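Local coordinates for protein ATP-dependent RNA helicase HrpB (Escherichia coli, PDB 6EUD) that hydrolyses ATP to ADP and phosphate as a bacterial DExH-box RNA helicase that binds single-stranded RNA, at residues A[120-129]-A[150-161]; A[107-115]-A[364-372]. All coordinates share one frame; numbering follows the deposited sequence.

Contact 1 (A[120-129]-A[150-161]); sequences VGLVILDEFH and RDDLKLLIMSAT
The carbonyl oxygen of Val120 is gripped by both terminal nitrogens of one guanidinium group: Arg150 NH1 and NH2 each lie 3.0 Å from Val120 O, in the plane of that carbonyl. The arginine chain bends at chi2 (-57°) and chi3 (-38°), which curls its end back so that NE also reaches Asp152 OD1 at 2.7 Å, almost straight. The guanidinium is thus fixed from two directions, and Leu153 CB lies above one of its faces, toward the rim.

From here strands 120-125 and 154-159 run parallel, and the backbone bonds alternate: Lys154 N to Gly121 O, Val123 N to Lys154 O, Leu156 N to Val123 O, Leu125 N to Leu156 O, Met158 N to Leu125 O. On one face of the sheet Ile124 and Leu156 lie side by side, and the extended chain of Met158 brings CE to 3.7 Å from Ile124 CG2; Leu44 of helix 40-45 packs on Leu156. On the other, Leu155 CD1 touches Val123 CB at 3.9 Å. There Ile157 CG2 sits over the ring face of Phe128, 4.0 Å from its centroid, a CH-pi contact, and Leu139 of helix 133-145 touches both residues.

Beyond the strand, Phe128 N bonds to Met158 O at 2.9 Å, tying the DEFH box to the end of strand 154-159. His129 follows, its CE1 3.4 Å from Ala160 CB, while its NE2 bonds to Thr280. Asp126 OD1 bonds to Ser37 and Glu127 pairs with Lys36, both residues of the predicted ATP site. Strand 120-125, helix 133-145 and strand 154-159 form a beta-alpha-beta unit of the P-loop NTPase core, with the DEFH box, its Walker B motif, at the strand's C-terminal end beside the P-loop.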
loop_
_atom_site.group_PDB
_atom_site.type_symbol
_atom_site.label_atom_id
_atom_site.label_comp_id
_atom_site.label_asym_id
_atom_site.label_seq_id
_atom_site.Cartn_x
_atom_site.Cartn_y
_atom_site.Cartn_z
ATOM N N VAL A 120 -34.166 4.932 -3.218
ATOM C CA VAL A 120 -33.369 5.400 -2.085
ATOM C C VAL A 120 -33.209 6.920 -2.098
ATOM O O VAL A 120 -32.892 7.499 -3.132
ATOM C CB VAL A 120 -31.955 4.760 -2.079
ATOM C CG1 VAL A 120 -31.227 5.069 -0.769
ATOM C CG2 VAL A 120 -32.035 3.261 -2.336
ATOM N N GLY A 121 -33.410 7.560 -0.948
ATOM C CA GLY A 121 -33.272 9.005 -0.839
ATOM C C GLY A 121 -32.155 9.465 0.089
ATOM O O GLY A 121 -31.552 10.517 -0.117
ATOM N N LEU A 122 -31.882 8.682 1.122
ATOM C CA LEU A 122 -30.837 9.037 2.071
ATOM C C LEU A 122 -29.986 7.837 2.444
ATOM O O LEU A 122 -30.498 6.769 2.775
ATOM C CB LEU A 122 -31.441 9.656 3.328
ATOM C CG LEU A 122 -30.520 9.661 4.550
ATOM C CD1 LEU A 122 -29.317 10.586 4.359
ATOM C CD2 LEU A 122 -31.308 10.023 5.803
ATOM N N VAL A 123 -28.676 8.018 2.382
ATOM C CA VAL A 123 -27.758 6.994 2.856
ATOM C C VAL A 123 -26.985 7.522 4.066
ATOM O O VAL A 123 -26.536 8.674 4.070
ATOM C CB VAL A 123 -26.785 6.543 1.742
ATOM C CG1 VAL A 123 -25.905 5.421 2.235
ATOM C CG2 VAL A 123 -27.567 6.086 0.509
ATOM N N ILE A 124 -26.863 6.683 5.095
ATOM C CA ILE A 124 -26.136 7.034 6.309
ATOM C C ILE A 124 -24.903 6.150 6.515
ATOM O O ILE A 124 -25.017 4.924 6.599
ATOM C CB ILE A 124 -27.033 6.918 7.546
ATOM C CG1 ILE A 124 -28.354 7.658 7.316
ATOM C CG2 ILE A 124 -26.303 7.437 8.784
ATOM C CD1 ILE A 124 -29.337 7.507 8.447
ATOM N N LEU A 125 -23.733 6.785 6.595
ATOM C CA LEU A 125 -22.474 6.094 6.845
ATOM C C LEU A 125 -22.084 6.233 8.312
ATOM O O LEU A 125 -21.584 7.278 8.737
ATOM C CB LEU A 125 -21.361 6.646 5.952
ATOM C CG LEU A 125 -21.607 6.660 4.443
ATOM C CD1 LEU A 125 -20.418 7.253 3.728
ATOM C CD2 LEU A 125 -21.879 5.262 3.952
ATOM N N ASP A 126 -22.300 5.172 9.080
ATOM C CA ASP A 126 -22.107 5.234 10.516
ATOM C C ASP A 126 -20.680 4.850 10.917
ATOM O O ASP A 126 -19.987 4.172 10.169
ATOM C CB ASP A 126 -23.137 4.335 11.213
ATOM C CG ASP A 126 -23.330 4.694 12.666
ATOM O OD1 ASP A 126 -23.715 3.802 13.444
ATOM O OD2 ASP A 126 -23.088 5.865 13.036
ATOM N N GLU A 127 -20.263 5.293 12.102
ATOM C CA GLU A 127 -18.918 5.059 12.627
ATOM C C GLU A 127 -17.852 5.431 11.600
ATOM O O GLU A 127 -16.883 4.707 11.411
ATOM C CB GLU A 127 -18.759 3.602 13.067
ATOM C CG GLU A 127 -19.923 3.093 13.913
ATOM C CD GLU A 127 -20.098 3.854 15.228
ATOM O OE1 GLU A 127 -19.086 4.278 15.824
ATOM O OE2 GLU A 127 -21.255 4.034 15.667
ATOM N N PHE A 128 -18.035 6.574 10.946
ATOM C CA PHE A 128 -17.139 6.975 9.862
ATOM C C PHE A 128 -15.706 7.268 10.325
ATOM O O PHE A 128 -14.762 7.175 9.546
ATOM C CB PHE A 128 -17.681 8.207 9.130
ATOM C CG PHE A 128 -16.947 8.495 7.853
ATOM C CD1 PHE A 128 -15.925 9.430 7.812
ATOM C CD2 PHE A 128 -17.254 7.788 6.695
ATOM C CE1 PHE A 128 -15.225 9.663 6.635
ATOM C CE2 PHE A 128 -16.563 8.023 5.519
ATOM C CZ PHE A 128 -15.542 8.967 5.501
ATOM N N HIS A 129 -15.555 7.633 11.588
ATOM C CA HIS A 129 -14.254 7.954 12.154
ATOM C C HIS A 129 -13.272 6.775 12.113
ATOM O O HIS A 129 -12.069 6.972 12.264
ATOM C CB HIS A 129 -14.429 8.407 13.589
ATOM C CG HIS A 129 -15.097 7.380 14.437
ATOM N ND1 HIS A 129 -16.468 7.271 14.529
ATOM C CD2 HIS A 129 -14.585 6.379 15.189
ATOM C CE1 HIS A 129 -16.771 6.257 15.320
ATOM N NE2 HIS A 129 -15.646 5.703 15.737
ATOM N N ARG A 150 -28.917 11.709 -9.692
ATOM C CA ARG A 150 -29.391 11.707 -8.319
ATOM C C ARG A 150 -28.907 12.907 -7.506
ATOM O O ARG A 150 -28.147 12.752 -6.559
ATOM C CB ARG A 150 -28.983 10.400 -7.636
ATOM C CG ARG A 150 -29.598 9.137 -8.258
ATOM C CD ARG A 150 -31.131 9.191 -8.276
ATOM N NE ARG A 150 -31.668 9.815 -7.064
ATOM C CZ ARG A 150 -31.798 9.202 -5.889
ATOM N NH1 ARG A 150 -31.424 7.935 -5.739
ATOM N NH2 ARG A 150 -32.284 9.868 -4.853
ATOM N N ASP A 151 -29.369 14.102 -7.873
ATOM C CA ASP A 151 -29.043 15.316 -7.127
ATOM C C ASP A 151 -30.039 15.538 -5.987
ATOM O O ASP A 151 -30.042 16.587 -5.342
ATOM C CB ASP A 151 -28.998 16.543 -8.059
ATOM C CG ASP A 151 -30.329 16.823 -8.754
ATOM O OD1 ASP A 151 -31.162 15.903 -8.875
ATOM O OD2 ASP A 151 -30.542 17.978 -9.182
ATOM N N ASP A 152 -30.865 14.524 -5.746
ATOM C CA ASP A 152 -31.879 14.523 -4.694
ATOM C C ASP A 152 -31.483 13.570 -3.580
ATOM O O ASP A 152 -32.034 13.608 -2.483
ATOM C CB ASP A 152 -33.219 14.084 -5.260
ATOM C CG ASP A 152 -33.192 12.644 -5.724
ATOM O OD1 ASP A 152 -32.618 12.367 -6.802
ATOM O OD2 ASP A 152 -33.702 11.778 -4.982
ATOM N N LEU A 153 -30.553 12.677 -3.900
ATOM C CA LEU A 153 -30.061 11.674 -2.955
ATOM C C LEU A 153 -29.227 12.313 -1.845
ATOM O O LEU A 153 -28.096 12.735 -2.077
ATOM C CB LEU A 153 -29.238 10.606 -3.689
ATOM C CG LEU A 153 -28.497 9.581 -2.816
ATOM C CD1 LEU A 153 -29.456 8.631 -2.094
ATOM C CD2 LEU A 153 -27.476 8.805 -3.642
ATOM N N LYS A 154 -29.783 12.382 -0.639
ATOM C CA LYS A 154 -29.103 13.032 0.483
ATOM C C LYS A 154 -28.111 12.069 1.117
ATOM O O LYS A 154 -28.150 10.872 0.835
ATOM C CB LYS A 154 -30.112 13.518 1.522
ATOM C CG LYS A 154 -31.135 14.480 0.971
ATOM C CD LYS A 154 -32.166 14.822 2.017
ATOM C CE LYS A 154 -33.256 15.710 1.445
ATOM N NZ LYS A 154 -34.285 16.032 2.476
ATOM N N LEU A 155 -27.244 12.583 1.987
ATOM C CA LEU A 155 -26.165 11.771 2.545
ATOM C C LEU A 155 -25.767 12.202 3.959
ATOM O O LEU A 155 -25.300 13.331 4.172
ATOM C CB LEU A 155 -24.949 11.829 1.609
ATOM C CG LEU A 155 -23.772 10.905 1.877
ATOM C CD1 LEU A 155 -24.260 9.479 1.837
ATOM C CD2 LEU A 155 -22.688 11.141 0.852
ATOM N N LEU A 156 -25.946 11.299 4.924
ATOM C CA LEU A 156 -25.572 11.590 6.304
ATOM C C LEU A 156 -24.339 10.820 6.783
ATOM O O LEU A 156 -24.344 9.594 6.898
ATOM C CB LEU A 156 -26.739 11.294 7.242
ATOM C CG LEU A 156 -26.446 11.561 8.724
ATOM C CD1 LEU A 156 -25.964 12.996 8.929
ATOM C CD2 LEU A 156 -27.692 11.311 9.535
ATOM N N ILE A 157 -23.283 11.549 7.098
ATOM C CA ILE A 157 -22.082 10.909 7.601
ATOM C C ILE A 157 -21.981 11.127 9.104
ATOM O O ILE A 157 -21.919 12.264 9.578
ATOM C CB ILE A 157 -20.836 11.440 6.880
ATOM C CG1 ILE A 157 -21.007 11.226 5.378
ATOM C CG2 ILE A 157 -19.575 10.751 7.388
ATOM C CD1 ILE A 157 -19.906 11.796 4.544
ATOM N N MET A 158 -21.994 10.024 9.847
ATOM C CA MET A 158 -21.959 10.072 11.303
ATOM C C MET A 158 -20.605 9.651 11.832
ATOM O O MET A 158 -20.122 8.548 11.566
ATOM C CB MET A 158 -23.026 9.169 11.913
ATOM C CG MET A 158 -24.470 9.568 11.641
ATOM S SD MET A 158 -25.560 8.423 12.506
ATOM C CE MET A 158 -27.156 9.054 12.044
ATOM N N SER A 159 -20.009 10.537 12.608
ATOM C CA SER A 159 -18.738 10.278 13.241
ATOM C C SER A 159 -18.912 10.418 14.756
ATOM O O SER A 159 -19.710 11.236 15.226
ATOM C CB SER A 159 -17.693 11.244 12.697
ATOM O OG SER A 159 -16.436 11.086 13.320
ATOM N N ALA A 160 -18.185 9.610 15.522
ATOM C CA ALA A 160 -18.280 9.678 16.975
ATOM C C ALA A 160 -17.201 10.581 17.584
ATOM O O ALA A 160 -17.235 10.869 18.782
ATOM C CB ALA A 160 -18.206 8.269 17.585
ATOM N N THR A 161 -16.251 11.026 16.767
ATOM C CA THR A 161 -15.176 11.882 17.264
ATOM C C THR A 161 -15.513 13.321 16.982
ATOM O O THR A 161 -16.094 13.626 15.941
ATOM C CB THR A 161 -13.815 11.582 16.628
ATOM O OG1 THR A 161 -13.802 12.061 15.271
ATOM C CG2 THR A 161 -13.508 10.074 16.700
#

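Contact 2 (A[107-115]-A[364-372])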
loop_
_atom_site.group_PDB
_atom_site.type_symbol
_atom_site.label_atom_id
_atom_site.label_comp_id
_atom_site.label_asym_id
_atom_site.label_seq_id
_atom_site.Cartn_x
_atom_site.Cartn_y
_atom_site.Cartn_z
ATOM N N LEU A 107 -23.287 -2.644 0.868
ATOM C CA LEU A 107 -23.564 -1.347 0.265
ATOM C C LEU A 107 -22.868 -1.215 -1.086
ATOM O O LEU A 107 -23.440 -0.701 -2.055
ATOM C CB LEU A 107 -23.140 -0.224 1.196
ATOM C CG LEU A 107 -23.348 1.194 0.666
ATOM C CD1 LEU A 107 -24.753 1.361 0.111
ATOM C CD2 LEU A 107 -23.090 2.232 1.765
ATOM N N THR A 108 -21.639 -1.712 -1.152
ATOM C CA THR A 108 -20.895 -1.700 -2.404
ATOM C C THR A 108 -21.624 -2.495 -3.499
ATOM O O THR A 108 -21.739 -2.015 -4.619
ATOM C CB THR A 108 -19.465 -2.256 -2.219
ATOM O OG1 THR A 108 -18.808 -1.549 -1.157
ATOM C CG2 THR A 108 -18.649 -2.111 -3.520
ATOM N N ARG A 109 -22.107 -3.694 -3.172
ATOM C CA ARG A 109 -22.895 -4.508 -4.113
ATOM C C ARG A 109 -24.133 -3.787 -4.646
ATOM O O ARG A 109 -24.382 -3.778 -5.850
ATOM C CB ARG A 109 -23.327 -5.825 -3.457
ATOM C CG ARG A 109 -22.190 -6.810 -3.284
ATOM C CD ARG A 109 -21.330 -6.829 -4.529
ATOM N NE ARG A 109 -19.930 -6.934 -4.160
ATOM C CZ ARG A 109 -18.934 -6.438 -4.878
ATOM N NH1 ARG A 109 -19.180 -5.803 -6.016
ATOM N NH2 ARG A 109 -17.688 -6.575 -4.449
ATOM N N MET A 110 -24.892 -3.182 -3.734
ATOM C CA MET A 110 -26.112 -2.453 -4.069
ATOM C C MET A 110 -25.874 -1.328 -5.081
ATOM O O MET A 110 -26.625 -1.179 -6.048
ATOM C CB MET A 110 -26.747 -1.884 -2.793
ATOM C CG MET A 110 -27.199 -2.955 -1.810
ATOM S SD MET A 110 -27.811 -2.311 -0.233
ATOM C CE MET A 110 -29.067 -1.161 -0.786
ATOM N N ILE A 111 -24.828 -0.542 -4.853
ATOM C CA ILE A 111 -24.494 0.564 -5.744
ATOM C C ILE A 111 -23.972 0.060 -7.099
ATOM O O ILE A 111 -24.229 0.671 -8.140
ATOM C CB ILE A 111 -23.450 1.504 -5.088
ATOM C CG1 ILE A 111 -23.951 1.974 -3.719
ATOM C CG2 ILE A 111 -23.173 2.701 -5.977
ATOM C CD1 ILE A 111 -23.013 2.893 -2.997
ATOM N N GLN A 112 -23.260 -1.067 -7.089
ATOM C CA GLN A 112 -22.740 -1.643 -8.325
ATOM C C GLN A 112 -23.861 -2.115 -9.223
ATOM O O GLN A 112 -23.787 -1.966 -10.448
ATOM C CB GLN A 112 -21.793 -2.812 -8.037
ATOM C CG GLN A 112 -20.464 -2.407 -7.446
ATOM C CD GLN A 112 -19.537 -1.760 -8.459
ATOM O OE1 GLN A 112 -19.928 -1.481 -9.590
ATOM N NE2 GLN A 112 -18.284 -1.552 -8.064
ATOM N N ARG A 113 -24.887 -2.705 -8.613
ATOM C CA ARG A 113 -26.021 -3.224 -9.371
ATOM C C ARG A 113 -26.986 -2.115 -9.777
ATOM O O ARG A 113 -27.484 -2.110 -10.907
ATOM C CB ARG A 113 -26.775 -4.297 -8.589
ATOM C CG ARG A 113 -26.027 -5.590 -8.436
ATOM C CD ARG A 113 -26.750 -6.518 -7.484
ATOM N NE ARG A 113 -28.177 -6.209 -7.368
ATOM C CZ ARG A 113 -29.120 -6.619 -8.217
ATOM N NH1 ARG A 113 -28.812 -7.382 -9.261
ATOM N NH2 ARG A 113 -30.384 -6.281 -8.011
ATOM N N ASP A 114 -27.246 -1.189 -8.855
ATOM C CA ASP A 114 -28.133 -0.071 -9.132
ATOM C C ASP A 114 -27.439 1.239 -8.848
ATOM O O ASP A 114 -27.564 1.788 -7.751
ATOM C CB ASP A 114 -29.409 -0.172 -8.308
ATOM C CG ASP A 114 -30.425 0.893 -8.681
ATOM O OD1 ASP A 114 -30.300 1.491 -9.775
ATOM O OD2 ASP A 114 -31.357 1.133 -7.881
ATOM N N PRO A 115 -26.701 1.747 -9.846
ATOM C CA PRO A 115 -25.875 2.960 -9.738
ATOM C C PRO A 115 -26.685 4.247 -9.530
ATOM O O PRO A 115 -26.108 5.296 -9.245
ATOM C CB PRO A 115 -25.131 2.995 -11.081
ATOM C CG PRO A 115 -25.166 1.591 -11.577
ATOM C CD PRO A 115 -26.511 1.081 -11.146
ATOM N N LEU A 364 -9.617 -2.011 -6.666
ATOM C CA LEU A 364 -9.339 -1.741 -8.070
ATOM C C LEU A 364 -10.370 -2.457 -8.939
ATOM O O LEU A 364 -10.854 -1.917 -9.933
ATOM C CB LEU A 364 -7.911 -2.179 -8.420
ATOM C CG LEU A 364 -7.326 -1.851 -9.795
ATOM C CD1 LEU A 364 -7.411 -0.352 -10.034
ATOM C CD2 LEU A 364 -5.876 -2.339 -9.898
ATOM N N MET A 365 -10.705 -3.677 -8.542
ATOM C CA MET A 365 -11.724 -4.452 -9.221
ATOM C C MET A 365 -13.068 -3.722 -9.143
ATOM O O MET A 365 -13.772 -3.656 -10.127
ATOM C CB MET A 365 -11.801 -5.856 -8.609
ATOM C CG MET A 365 -12.808 -6.799 -9.226
ATOM S SD MET A 365 -12.328 -7.351 -10.852
ATOM C CE MET A 365 -10.845 -8.227 -10.466
ATOM N N GLU A 366 -13.396 -3.137 -7.989
ATOM C CA GLU A 366 -14.634 -2.356 -7.845
ATOM C C GLU A 366 -14.679 -1.108 -8.720
ATOM O O GLU A 366 -15.693 -0.843 -9.383
ATOM C CB GLU A 366 -14.851 -1.925 -6.394
ATOM C CG GLU A 366 -15.029 -3.059 -5.407
ATOM C CD GLU A 366 -16.354 -3.806 -5.549
ATOM O OE1 GLU A 366 -17.121 -3.565 -6.514
ATOM O OE2 GLU A 366 -16.625 -4.643 -4.668
ATOM N N LEU A 367 -13.603 -0.324 -8.691
ATOM C CA LEU A 367 -13.516 0.899 -9.492
ATOM C C LEU A 367 -13.605 0.602 -10.995
ATOM O O LEU A 367 -14.271 1.330 -11.724
ATOM C CB LEU A 367 -12.217 1.652 -9.179
ATOM C CG LEU A 367 -12.056 2.118 -7.726
ATOM C CD1 LEU A 367 -10.729 2.829 -7.526
ATOM C CD2 LEU A 367 -13.226 3.011 -7.311
ATOM N N LEU A 368 -12.945 -0.467 -11.456
ATOM C CA LEU A 368 -13.015 -0.858 -12.871
ATOM C C LEU A 368 -14.441 -1.222 -13.282
ATOM O O LEU A 368 -14.949 -0.724 -14.294
ATOM C CB LEU A 368 -12.067 -2.027 -13.161
ATOM C CG LEU A 368 -10.566 -1.709 -13.156
ATOM C CD1 LEU A 368 -9.767 -2.995 -13.087
ATOM C CD2 LEU A 368 -10.166 -0.891 -14.378
ATOM N N GLN A 369 -15.083 -2.078 -12.488
ATOM C CA GLN A 369 -16.495 -2.431 -12.673
ATOM C C GLN A 369 -17.385 -1.183 -12.575
ATOM O O GLN A 369 -18.400 -1.079 -13.248
ATOM C CB GLN A 369 -16.930 -3.473 -11.632
ATOM C CG GLN A 369 -18.361 -3.981 -11.784
ATOM C CD GLN A 369 -18.823 -4.782 -10.576
ATOM O OE1 GLN A 369 -18.190 -4.754 -9.518
ATOM N NE2 GLN A 369 -19.924 -5.502 -10.728
ATOM N N TRP A 370 -16.993 -0.228 -11.737
ATOM C CA TRP A 370 -17.755 1.014 -11.605
ATOM C C TRP A 370 -17.604 1.860 -12.871
ATOM O O TRP A 370 -18.448 2.707 -13.171
ATOM C CB TRP A 370 -17.307 1.799 -10.360
ATOM C CG TRP A 370 -18.128 3.037 -10.087
ATOM C CD1 TRP A 370 -17.689 4.335 -10.090
ATOM C CD2 TRP A 370 -19.531 3.091 -9.783
ATOM N NE1 TRP A 370 -18.732 5.193 -9.803
ATOM C CE2 TRP A 370 -19.871 4.455 -9.606
ATOM C CE3 TRP A 370 -20.529 2.122 -9.633
ATOM C CZ2 TRP A 370 -21.168 4.868 -9.295
ATOM C CZ3 TRP A 370 -21.814 2.537 -9.324
ATOM C CH2 TRP A 370 -22.122 3.896 -9.160
ATOM N N GLY A 371 -16.528 1.616 -13.613
ATOM C CA GLY A 371 -16.288 2.313 -14.856
ATOM C C GLY A 371 -15.177 3.328 -14.725
ATOM O O GLY A 371 -14.880 4.075 -15.652
ATOM N N CYS A 372 -14.561 3.347 -13.557
ATOM C CA CYS A 372 -13.473 4.267 -13.265
ATOM C C CYS A 372 -12.173 3.727 -13.867
ATOM O O CYS A 372 -11.764 2.601 -13.566
ATOM C CB CYS A 372 -13.355 4.462 -11.744
ATOM S SG CYS A 372 -12.201 5.717 -11.189
#
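Bends at chi2 in both Gln112 (-74°) and Glu366 (-71°) fold the two side chains into the gap between their helices, where the amide of one meets the carboxylate and backbone of the other. Gln112 NE2 bonds to Glu366 O at 3.0 Å, with the oxygen close to the amide plane, and makes a weak bond to Glu366 OE1 at 2.8 Å. Glu366 O also accepts the helical bond from Trp370 N, which arrives from the opposite face of the carbonyl plane, so two donors share this oxygen.

Arg109 adds the charge. Its CB points away from helix 364-370, but the chain doubles back and NH1 reaches the syn lone pair of Glu366 OE1 at 3.1 Å, tilted from the guanidinium plane, as part of a salt bridge; the placing of NH2 and OE2 is less sure. Thr108 CG2 lies against the same carboxylate. The amides of Gln112 and Gln369 are stacked, with Gln112 CD 3.4 Å from Gln369 OE1.

At the C-terminal ends the chemistry turns apolar. Trp370 CH2 touches Ile111 CG2 at 3.6 Å, and Pro115 CB approaches the same CH2 at 3.7 Å. Gln112 OE1 lies at the indole edge, in its plane. Leu141 of helix 133-145 also packs on the tryptophan. With a leucine in place of Gln112, the bonds to Glu366 O and OE1 would go, and the carboxylate would probably be held less firmly, relying more on Arg109, with Gln369 losing its stacking partner.

Gly371, with positive phi, ends the second helix in a Schellman motif. The segment axes approach to 10.8 Å, 20° from parallel, and bridge the first RecA-like domain, which carries helix 106-113, and the C-terminal helicase part, where helix 361-370 packs on helix 386-398, consistent with an interdomain contact of a DExH-box helicase.

Overall arrangement
Contact 1 is core and contact 2 is partly buried and lies away from the annotated sites. The first joins neighbouring strands of one sheet through regular backbone bonds and apolar side chains, with its polar groups gathered at the two ends; the second joins helices far apart in sequence, and side chains do nearly all the work, through charge, amides and one indole. They meet directly: Leu107 CD2 on helix 106-113 packs against Leu125 CD2 of strand 120-125, the next element in the chain. Helix 133-145 also serves both, touching Phe128 and Ile157 in contact 1 and Ile111 and Trp370 in contact 2, so one helix touches both contacts.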